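Local structure of MgGH51 (Meripilus giganteus, 6ZQ1) at residues G230-G235 and V258-Y263; Y18-E23 and A480-H485; H400-P405 and D439-V444. The protein is an alpha-L-arabinofuranosidase of glycoside hydrolase family 51 that probably releases terminal arabinofuranose units from arabinose-containing polysaccharides. All coordinates share one frame; numbering follows the deposited sequence.

Interaction 1. Residues G230-G235 and V258-Y263. With EDG (1,4-dideoxy-1,4-imino-L-arabinitol), chain F.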
loop_
_atom_site.group_PDB
_atom_site.type_symbol
_atom_site.label_atom_id
_atom_site.label_comp_id
_atom_site.label_asym_id
_atom_site.label_seq_id
_atom_site.Cartn_x
_atom_site.Cartn_y
_atom_site.Cartn_z
ATOM N N GLY A 230 9.215 0.703 -5.468
ATOM C CA GLY A 230 8.243 0.938 -6.512
ATOM C C GLY A 230 8.524 2.195 -7.333
ATOM O O GLY A 230 9.313 3.092 -6.870
ATOM N N ASN A 231 7.889 2.289 -8.501
ATOM C CA ASN A 231 8.080 3.423 -9.446
ATOM C C ASN A 231 7.740 4.744 -8.736
ATOM O O ASN A 231 8.355 5.742 -9.085
ATOM C CB ASN A 231 7.243 3.303 -10.704
ATOM C CG ASN A 231 7.882 2.366 -11.696
ATOM O OD1 ASN A 231 8.861 1.694 -11.373
ATOM N ND2 ASN A 231 7.314 2.325 -12.891
ATOM N N ASN A 232 6.846 4.747 -7.740
ATOM C CA ASN A 232 6.390 6.023 -7.129
ATOM C C ASN A 232 7.518 6.623 -6.276
ATOM O O ASN A 232 7.422 7.866 -5.947
ATOM C CB ASN A 232 5.060 5.880 -6.392
ATOM C CG ASN A 232 4.286 7.165 -6.289
ATOM O OD1 ASN A 232 4.041 7.798 -7.317
ATOM N ND2 ASN A 232 4.040 7.641 -5.045
ATOM N N LEU A 233 8.599 5.879 -6.030
ATOM C CA LEU A 233 9.819 6.423 -5.364
ATOM C C LEU A 233 10.575 7.352 -6.320
ATOM O O LEU A 233 11.084 8.395 -5.867
ATOM C CB LEU A 233 10.730 5.282 -4.930
ATOM C CG LEU A 233 12.102 5.686 -4.423
ATOM C CD1 LEU A 233 11.971 6.319 -3.024
ATOM C CD2 LEU A 233 13.033 4.501 -4.412
ATOM N N GLU A 234 10.647 6.982 -7.595
ATOM C CA GLU A 234 11.701 7.464 -8.520
ATOM C C GLU A 234 11.400 8.859 -9.076
ATOM O O GLU A 234 12.351 9.595 -9.325
ATOM C CB GLU A 234 11.836 6.440 -9.643
ATOM C CG GLU A 234 12.516 5.186 -9.146
ATOM C CD GLU A 234 12.509 4.075 -10.201
ATOM O OE1 GLU A 234 13.507 3.944 -10.878
ATOM O OE2 GLU A 234 11.515 3.352 -10.295
ATOM N N GLY A 235 10.136 9.213 -9.324
ATOM C CA GLY A 235 9.812 10.443 -10.047
ATOM C C GLY A 235 10.038 10.265 -11.525
ATOM O O GLY A 235 10.649 9.228 -11.925
ATOM N N VAL A 258 3.836 15.457 -8.122
ATOM C CA VAL A 258 3.334 14.570 -9.226
ATOM C C VAL A 258 3.960 13.187 -9.065
ATOM O O VAL A 258 5.170 13.070 -9.029
ATOM C CB VAL A 258 3.603 15.191 -10.608
ATOM C CG1 VAL A 258 3.160 14.273 -11.739
ATOM C CG2 VAL A 258 2.957 16.565 -10.750
ATOM N N GLY A 259 3.126 12.191 -8.791
ATOM C CA GLY A 259 3.553 10.808 -8.638
ATOM C C GLY A 259 3.764 10.186 -10.027
ATOM O O GLY A 259 3.681 10.918 -11.033
ATOM N N ASP A 260 3.998 8.900 -10.064
ATOM C CA ASP A 260 4.477 8.188 -11.291
ATOM C C ASP A 260 3.335 7.378 -11.902
ATOM O O ASP A 260 3.597 6.536 -12.869
ATOM C CB ASP A 260 5.763 7.482 -10.900
ATOM C CG ASP A 260 6.793 8.529 -10.478
ATOM O OD1 ASP A 260 7.198 9.368 -11.335
ATOM O OD2 ASP A 260 7.115 8.575 -9.283
ATOM N N TRP A 261 2.091 7.662 -11.515
ATOM C CA TRP A 261 0.942 6.865 -12.017
ATOM C C TRP A 261 -0.205 7.765 -12.475
ATOM O O TRP A 261 -1.352 7.293 -12.525
ATOM C CB TRP A 261 0.539 5.807 -10.976
ATOM C CG TRP A 261 1.613 4.801 -10.721
ATOM C CD1 TRP A 261 2.398 4.662 -9.607
ATOM C CD2 TRP A 261 2.005 3.743 -11.603
ATOM N NE1 TRP A 261 3.264 3.611 -9.755
ATOM C CE2 TRP A 261 3.024 3.014 -10.959
ATOM C CE3 TRP A 261 1.563 3.332 -12.858
ATOM C CZ2 TRP A 261 3.648 1.923 -11.541
ATOM C CZ3 TRP A 261 2.166 2.240 -13.431
ATOM C CH2 TRP A 261 3.203 1.552 -12.795
ATOM N N GLY A 262 0.108 8.994 -12.888
ATOM C CA GLY A 262 -0.814 9.877 -13.609
ATOM C C GLY A 262 -1.489 10.881 -12.698
ATOM O O GLY A 262 -2.297 11.624 -13.223
ATOM N N TYR A 263 -1.200 10.907 -11.384
ATOM C CA TYR A 263 -1.935 11.812 -10.465
ATOM C C TYR A 263 -1.004 12.413 -9.426
ATOM O O TYR A 263 0.042 11.852 -9.079
ATOM C CB TYR A 263 -3.120 11.085 -9.811
ATOM C CG TYR A 263 -2.799 9.830 -9.030
ATOM C CD1 TYR A 263 -2.456 9.861 -7.686
ATOM C CD2 TYR A 263 -2.845 8.580 -9.634
ATOM C CE1 TYR A 263 -2.199 8.691 -6.964
ATOM C CE2 TYR A 263 -2.541 7.420 -8.932
ATOM C CZ TYR A 263 -2.257 7.448 -7.581
ATOM O OH TYR A 263 -2.022 6.255 -6.936
HETATM O "O2'" EDG F . 8.651 -1.356 -9.445
HETATM C "C2'" EDG F . 7.599 -1.223 -10.366
HETATM C "C1'" EDG F . 7.491 -2.450 -11.273
HETATM N "N4'" EDG F . 6.102 -2.875 -11.110
HETATM C "C3'" EDG F . 6.227 -1.056 -9.684
HETATM O "O3'" EDG F . 5.925 0.336 -9.531
HETATM C "C4'" EDG F . 5.263 -1.743 -10.661
HETATM C "C5'" EDG F . 3.913 -2.120 -10.059
HETATM O "O5'" EDG F . 4.029 -3.007 -8.958
#

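Interaction 2. Residues Y18-E23 and A480-H485. With EDG (1,4-dideoxy-1,4-imino-L-arabinitol), chain F.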
loop_
_atom_site.group_PDB
_atom_site.type_symbol
_atom_site.label_atom_id
_atom_site.label_comp_id
_atom_site.label_asym_id
_atom_site.label_seq_id
_atom_site.Cartn_x
_atom_site.Cartn_y
_atom_site.Cartn_z
ATOM N N TYR A 18 7.026 -13.364 4.952
ATOM C CA TYR A 18 5.782 -12.884 4.282
ATOM C C TYR A 18 5.448 -11.461 4.687
ATOM O O TYR A 18 5.416 -11.153 5.901
ATOM C CB TYR A 18 4.603 -13.807 4.569
ATOM C CG TYR A 18 4.868 -15.234 4.162
ATOM C CD1 TYR A 18 4.897 -15.574 2.822
ATOM C CD2 TYR A 18 5.111 -16.220 5.108
ATOM C CE1 TYR A 18 5.162 -16.871 2.445
ATOM C CE2 TYR A 18 5.372 -17.526 4.735
ATOM C CZ TYR A 18 5.355 -17.856 3.401
ATOM O OH TYR A 18 5.662 -19.138 3.028
ATOM N N GLY A 19 5.226 -10.605 3.687
ATOM C CA GLY A 19 4.870 -9.211 3.933
ATOM C C GLY A 19 4.267 -8.521 2.723
ATOM O O GLY A 19 3.832 -9.227 1.749
ATOM N N LEU A 20 4.273 -7.197 2.762
ATOM C CA LEU A 20 3.456 -6.326 1.878
ATOM C C LEU A 20 4.402 -5.427 1.095
ATOM O O LEU A 20 5.460 -5.032 1.646
ATOM C CB LEU A 20 2.510 -5.441 2.706
ATOM C CG LEU A 20 1.509 -6.170 3.599
ATOM C CD1 LEU A 20 0.508 -5.172 4.136
ATOM C CD2 LEU A 20 0.786 -7.283 2.842
ATOM N N MET A 21 4.024 -5.103 -0.138
ATOM C CA MET A 21 4.716 -4.092 -0.988
ATOM C C MET A 21 3.745 -2.955 -1.259
ATOM O O MET A 21 2.685 -3.191 -1.858
ATOM C CB MET A 21 5.155 -4.710 -2.323
ATOM C CG MET A 21 5.893 -3.743 -3.251
ATOM S SD MET A 21 4.815 -2.799 -4.324
ATOM C CE MET A 21 5.969 -1.638 -5.024
ATOM N N PHE A 22 4.158 -1.736 -0.923
ATOM C CA PHE A 22 3.324 -0.547 -1.089
ATOM C C PHE A 22 4.024 0.561 -1.875
ATOM O O PHE A 22 5.198 0.886 -1.690
ATOM C CB PHE A 22 2.889 0.000 0.260
ATOM C CG PHE A 22 1.844 1.055 0.106
ATOM C CD1 PHE A 22 0.499 0.730 0.025
ATOM C CD2 PHE A 22 2.196 2.396 0.095
ATOM C CE1 PHE A 22 -0.473 1.716 -0.073
ATOM C CE2 PHE A 22 1.218 3.366 -0.051
ATOM C CZ PHE A 22 -0.106 3.030 -0.130
ATOM N N GLU A 23 3.247 1.134 -2.777
ATOM C CA GLU A 23 3.455 2.472 -3.369
ATOM C C GLU A 23 2.071 3.051 -3.601
ATOM O O GLU A 23 1.087 2.288 -3.585
ATOM C CB GLU A 23 4.283 2.390 -4.643
ATOM C CG GLU A 23 3.507 1.801 -5.775
ATOM C CD GLU A 23 4.282 1.665 -7.069
ATOM O OE1 GLU A 23 4.868 2.675 -7.550
ATOM O OE2 GLU A 23 4.217 0.564 -7.635
ATOM N N ALA A 480 2.686 -7.955 -5.570
ATOM C CA ALA A 480 2.451 -6.550 -5.996
ATOM C C ALA A 480 1.588 -6.477 -7.235
ATOM O O ALA A 480 1.665 -7.369 -8.087
ATOM C CB ALA A 480 3.772 -5.832 -6.185
ATOM N N PRO A 481 0.795 -5.394 -7.412
ATOM C CA PRO A 481 0.547 -4.382 -6.380
ATOM C C PRO A 481 -0.434 -4.851 -5.289
ATOM O O PRO A 481 -1.230 -5.750 -5.484
ATOM C CB PRO A 481 -0.035 -3.203 -7.172
ATOM C CG PRO A 481 0.326 -3.491 -8.620
ATOM C CD PRO A 481 0.185 -4.995 -8.685
ATOM N N LEU A 482 -0.405 -4.172 -4.146
ATOM C CA LEU A 482 -1.227 -4.533 -2.985
ATOM C C LEU A 482 -2.704 -4.114 -3.177
ATOM O O LEU A 482 -3.565 -4.890 -2.833
ATOM C CB LEU A 482 -0.580 -3.841 -1.774
ATOM C CG LEU A 482 -1.224 -4.078 -0.423
ATOM C CD1 LEU A 482 -1.204 -5.547 -0.031
ATOM C CD2 LEU A 482 -0.537 -3.239 0.649
ATOM N N LEU A 483 -2.955 -2.883 -3.604
ATOM C CA LEU A 483 -4.253 -2.164 -3.440
ATOM C C LEU A 483 -4.701 -1.562 -4.753
ATOM O O LEU A 483 -3.843 -1.106 -5.516
ATOM C CB LEU A 483 -4.108 -1.066 -2.381
ATOM C CG LEU A 483 -4.142 -1.535 -0.930
ATOM C CD1 LEU A 483 -3.811 -0.391 -0.003
ATOM C CD2 LEU A 483 -5.478 -2.142 -0.537
ATOM N N GLN A 484 -6.009 -1.505 -4.962
ATOM C CA GLN A 484 -6.644 -1.034 -6.211
ATOM C C GLN A 484 -7.956 -0.309 -5.920
ATOM O O GLN A 484 -8.934 -0.988 -5.545
ATOM C CB GLN A 484 -6.921 -2.217 -7.145
ATOM C CG GLN A 484 -7.733 -1.817 -8.370
ATOM C CD GLN A 484 -8.195 -3.003 -9.175
ATOM O OE1 GLN A 484 -8.328 -4.111 -8.647
ATOM N NE2 GLN A 484 -8.614 -2.737 -10.400
ATOM N N HIS A 485 -8.002 1.020 -6.131
ATOM C CA HIS A 485 -9.286 1.738 -6.307
ATOM C C HIS A 485 -9.898 1.303 -7.661
ATOM O O HIS A 485 -9.301 1.618 -8.699
ATOM C CB HIS A 485 -9.127 3.235 -6.247
ATOM C CG HIS A 485 -10.404 3.902 -5.887
ATOM N ND1 HIS A 485 -11.587 3.711 -6.614
ATOM C CD2 HIS A 485 -10.684 4.732 -4.837
ATOM C CE1 HIS A 485 -12.537 4.431 -6.008
ATOM N NE2 HIS A 485 -11.997 5.055 -4.915
HETATM O "O2'" EDG F . 8.651 -1.356 -9.445
HETATM C "C2'" EDG F . 7.599 -1.223 -10.366
HETATM C "C1'" EDG F . 7.491 -2.450 -11.273
HETATM N "N4'" EDG F . 6.102 -2.875 -11.110
HETATM C "C3'" EDG F . 6.227 -1.056 -9.684
HETATM O "O3'" EDG F . 5.925 0.336 -9.531
HETATM C "C4'" EDG F . 5.263 -1.743 -10.661
HETATM C "C5'" EDG F . 3.913 -2.120 -10.059
HETATM O "O5'" EDG F . 4.029 -3.007 -8.958
HETATM O O HOH W 1 1.606 -1.970 -4.217
#

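Interaction 3. Residues H400-P405 and D439-V444. With EDG (1,4-dideoxy-1,4-imino-L-arabinitol), chain F.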
loop_
_atom_site.group_PDB
_atom_site.type_symbol
_atom_site.label_atom_id
_atom_site.label_comp_id
_atom_site.label_asym_id
_atom_site.label_seq_id
_atom_site.Cartn_x
_atom_site.Cartn_y
_atom_site.Cartn_z
ATOM N N HIS A 400 12.073 -9.203 -8.818
ATOM C CA HIS A 400 10.687 -8.925 -9.230
ATOM C C HIS A 400 10.297 -9.887 -10.353
ATOM O O HIS A 400 11.139 -10.036 -11.258
ATOM C CB HIS A 400 10.537 -7.498 -9.735
ATOM C CG HIS A 400 10.786 -6.466 -8.687
ATOM N ND1 HIS A 400 10.832 -5.123 -8.960
ATOM C CD2 HIS A 400 11.090 -6.600 -7.388
ATOM C CE1 HIS A 400 11.097 -4.459 -7.841
ATOM N NE2 HIS A 400 11.289 -5.331 -6.888
ATOM N N VAL A 401 9.095 -10.463 -10.319
ATOM C CA VAL A 401 8.609 -11.278 -11.494
ATOM C C VAL A 401 7.090 -11.140 -11.672
ATOM O O VAL A 401 6.343 -11.338 -10.711
ATOM C CB VAL A 401 9.077 -12.730 -11.461
ATOM C CG1 VAL A 401 8.503 -13.505 -10.288
ATOM C CG2 VAL A 401 8.792 -13.455 -12.805
ATOM N N TYR A 402 6.675 -10.854 -12.903
ATOM C CA TYR A 402 5.281 -10.826 -13.373
ATOM C C TYR A 402 5.194 -11.854 -14.494
ATOM O O TYR A 402 5.945 -11.683 -15.442
ATOM C CB TYR A 402 4.889 -9.420 -13.800
ATOM C CG TYR A 402 4.914 -8.437 -12.643
ATOM C CD1 TYR A 402 3.861 -8.357 -11.757
ATOM C CD2 TYR A 402 5.997 -7.600 -12.443
ATOM C CE1 TYR A 402 3.859 -7.449 -10.694
ATOM C CE2 TYR A 402 6.009 -6.690 -11.383
ATOM C CZ TYR A 402 4.930 -6.615 -10.518
ATOM O OH TYR A 402 4.925 -5.720 -9.492
ATOM N N GLN A 403 4.363 -12.874 -14.324
ATOM C CA GLN A 403 4.330 -14.022 -15.266
ATOM C C GLN A 403 2.982 -14.739 -15.225
ATOM O O GLN A 403 2.031 -14.260 -14.567
ATOM C CB GLN A 403 5.495 -14.949 -14.920
ATOM C CG GLN A 403 6.697 -14.804 -15.840
ATOM C CD GLN A 403 6.448 -15.409 -17.203
ATOM O OE1 GLN A 403 5.426 -16.065 -17.452
ATOM N NE2 GLN A 403 7.361 -15.137 -18.119
ATOM N N THR A 404 2.845 -15.810 -16.015
ATOM C CA THR A 404 1.596 -16.583 -16.098
ATOM C C THR A 404 1.463 -17.435 -14.838
ATOM O O THR A 404 2.459 -17.776 -14.200
ATOM C CB THR A 404 1.540 -17.471 -17.364
ATOM O OG1 THR A 404 2.530 -18.482 -17.227
ATOM C CG2 THR A 404 1.784 -16.716 -18.644
ATOM N N PRO A 405 0.226 -17.805 -14.436
ATOM C CA PRO A 405 0.019 -18.746 -13.330
ATOM C C PRO A 405 0.849 -20.029 -13.520
ATOM O O PRO A 405 1.482 -20.488 -12.582
ATOM C CB PRO A 405 -1.498 -19.027 -13.402
ATOM C CG PRO A 405 -2.097 -17.773 -13.990
ATOM C CD PRO A 405 -1.051 -17.303 -14.985
ATOM N N ASP A 439 1.981 -11.921 -24.209
ATOM C CA ASP A 439 1.540 -10.511 -23.987
ATOM C C ASP A 439 1.181 -10.352 -22.506
ATOM O O ASP A 439 0.006 -10.364 -22.167
ATOM C CB ASP A 439 0.360 -10.171 -24.905
ATOM C CG ASP A 439 0.019 -8.687 -24.984
ATOM O OD1 ASP A 439 0.780 -7.846 -24.426
ATOM O OD2 ASP A 439 -0.984 -8.370 -25.634
ATOM N N LEU A 440 2.179 -10.384 -21.645
ATOM C CA LEU A 440 1.959 -10.406 -20.181
ATOM C C LEU A 440 1.298 -9.092 -19.772
ATOM O O LEU A 440 0.482 -9.145 -18.880
ATOM C CB LEU A 440 3.292 -10.603 -19.452
ATOM C CG LEU A 440 3.904 -11.995 -19.585
ATOM C CD1 LEU A 440 5.330 -12.044 -19.055
ATOM C CD2 LEU A 440 3.044 -13.054 -18.899
ATOM N N PHE A 441 1.643 -7.968 -20.410
ATOM C CA PHE A 441 1.287 -6.620 -19.886
ATOM C C PHE A 441 0.178 -6.008 -20.747
ATOM O O PHE A 441 -0.077 -4.794 -20.631
ATOM C CB PHE A 441 2.546 -5.754 -19.772
ATOM C CG PHE A 441 3.633 -6.377 -18.923
ATOM C CD1 PHE A 441 3.593 -6.298 -17.536
ATOM C CD2 PHE A 441 4.692 -7.059 -19.513
ATOM C CE1 PHE A 441 4.591 -6.887 -16.772
ATOM C CE2 PHE A 441 5.708 -7.615 -18.749
ATOM C CZ PHE A 441 5.640 -7.555 -17.376
ATOM N N GLY A 442 -0.506 -6.819 -21.554
ATOM C CA GLY A 442 -1.511 -6.301 -22.506
ATOM C C GLY A 442 -2.903 -6.161 -21.900
ATOM O O GLY A 442 -3.030 -5.983 -20.661
ATOM N N THR A 443 -3.930 -6.221 -22.752
ATOM C CA THR A 443 -5.340 -5.946 -22.357
ATOM C C THR A 443 -5.949 -7.200 -21.713
ATOM O O THR A 443 -5.466 -8.332 -21.961
ATOM C CB THR A 443 -6.211 -5.514 -23.557
ATOM O OG1 THR A 443 -6.336 -6.614 -24.460
ATOM C CG2 THR A 443 -5.648 -4.324 -24.306
ATOM N N VAL A 444 -7.047 -6.996 -20.995
ATOM C CA VAL A 444 -7.893 -8.101 -20.494
ATOM C C VAL A 444 -8.350 -8.993 -21.668
ATOM O O VAL A 444 -8.296 -10.216 -21.536
ATOM C CB VAL A 444 -9.067 -7.534 -19.701
ATOM C CG1 VAL A 444 -9.998 -8.651 -19.309
ATOM C CG2 VAL A 444 -8.577 -6.740 -18.474
HETATM O "O2'" EDG F . 8.651 -1.356 -9.445
HETATM C "C2'" EDG F . 7.599 -1.223 -10.366
HETATM C "C1'" EDG F . 7.491 -2.450 -11.273
HETATM N "N4'" EDG F . 6.102 -2.875 -11.110
HETATM C "C3'" EDG F . 6.227 -1.056 -9.684
HETATM O "O3'" EDG F . 5.925 0.336 -9.531
HETATM C "C4'" EDG F . 5.263 -1.743 -10.661
HETATM C "C5'" EDG F . 3.913 -2.120 -10.059
HETATM O "O5'" EDG F . 4.029 -3.007 -8.958
#

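Interaction 1. Residues G230-G235 and V258-Y263
N232 and D260 join a short helix, 231-234, after barrel strand 224-227 to the loop between strands 257-258 and 264-265, at the rim of a (beta/alpha)8 barrel beside the bound iminosugar EDG. The backbone N of D260 donates to N232 OD1 at 3.0 Å, arriving nearly end-on to the amide carbonyl (166° at the oxygen). With CG anti to the backbone N (chi1 -155°), the N232 amide is carried across to this N-H. An asparagine suits this place because its ND2 can also donate, and does so to N265 OD1. G259 passes so near N232 OD1 that a side chain there would clash. D260 returns the link: its OD2 accepts from the backbone N of G235 at 3.1 Å, a bent bond coming from above the carboxylate plane. OD2 also forms a salt bridge to R257, which would probably help balance its negative charge. G235 leaves the helix with positive phi, a conformation glycine adopts readily. W261 gives its NE1 hydrogen to E23 OE1 and turns its ring edge to the ligand, CZ2 lying 3.4 Å from EDG O3'. That same hydroxyl accepts the backbone N-H of N231 at 3.0 Å, almost straight at 170°.

Interaction 2. Residues Y18-E23 and A480-H485
A water is held between the two segments: it donates to the backbone O of M21 at 2.9 Å and accepts the backbone N-H of L482 at 3.0 Å. No direct hydrogen bond joins the two segments, so this one molecule makes the polar link and satisfies a carbonyl and an amide that would otherwise face each other across too wide a gap. The rest is apolar. L482, with CG anti to its backbone N (chi1 -179°), sends its branched end between L20 and F22; CD1 meets L20 CD2 at 3.9 Å, while CD2 comes to the rim of the F22 ring. L483 CD1 also touches F22 edge-on, in the ring plane, 3.9 Å from CE1. Two leucine methyls thus line one edge of the phenylalanine ring, for which compact, branched apolar ends are well shaped. On the ligand side M21 bends at chi2 and lays its sulfur SD against A480 CB at 3.7 Å, and the small methyl permits this close approach. The peptide bond from A480 to P481 is cis; P481 CG then lies 3.7 Å from EDG O5'. At the end of 18-23, E23 OE2 accepts a short 2.6 Å hydrogen bond from EDG O3', and E23 OE1 takes the backbone N-H of N232. Neighbouring first and last strands, 20-21 and 474-479, close a (beta/alpha)8 barrel, and their C-terminal ends carry the ligand site as is usual for this fold.

Interaction 3. Residues H400-P405 and D439-V444
L440 supplies most of the van der Waals contact, resting its two methyl groups on the end of the strand that carries Y402 and Q403. Its CD1 packs beside two polar atoms without bonding them, 3.7 Å from the carbonyl O of Y402 and 3.8 Å from Q403 NE2, while CD2 meets the methyl CG2 of T404 at 3.9 Å. A leucine fits because its forked end can straddle backbone and side chains at once. F441, at the exposed margin, brings ring atom CE1 to 3.9 Å from Y402 CB; one face of this ring is partly covered by CB of its own neighbour L440, offset toward the rim.

The hydrogen bonds belong to 400-405 and the start of helix 405-410, with none between the two segments. Q403 starts out from the backbone away from L440, but its chain bends at chi2 (-73°), which carries the amide back so that OE1 accepts the backbone N-H of T404 at 3.0 Å. Were Q403 shortened to an alanine, the T404 N-H is likely to lose its side-chain acceptor and L440 CD1 the amide it packs against. T404, a good N-cap residue through its hydroxyl, uses OG1 to accept the backbone N-H of W407.

Of the residues in this contact, Y402 hydrogen-bonds the ligand: its OH accepts from EDG O5' at 2.9 Å and is also bonded to E429 OE1, so the phenol is held by protein and iminosugar alike.

Strand 396-403 runs beside strand 424-432 in the barrel, V401 pairing with E429 and packing on W407 and F408 of helix 405-410; the loop of L440 and F441 leads on toward helix 454-469, against which P405 rests.

In the fold
From the N terminus, segment 18-23 lies on the first barrel strand and waits until 480-485, beyond the last strand, to close interaction 2, a loop of 456 residues that seals the barrel. Both other contacts nest inside it. Interaction 1 closes first, spanning 22 residues after strand 224-227; interaction 3 follows in series, bridging 33 residues between strand 396-403 and the loop before helix 454-469. Interactions 1 and 2 meet directly through E23, and A480 of interaction 2 packs on Y402 of interaction 3, whereas interactions 1 and 3 stay about 6 Å apart at their nearest atoms. All three touch EDG, so barrel strands and rim loops converge on one pocket.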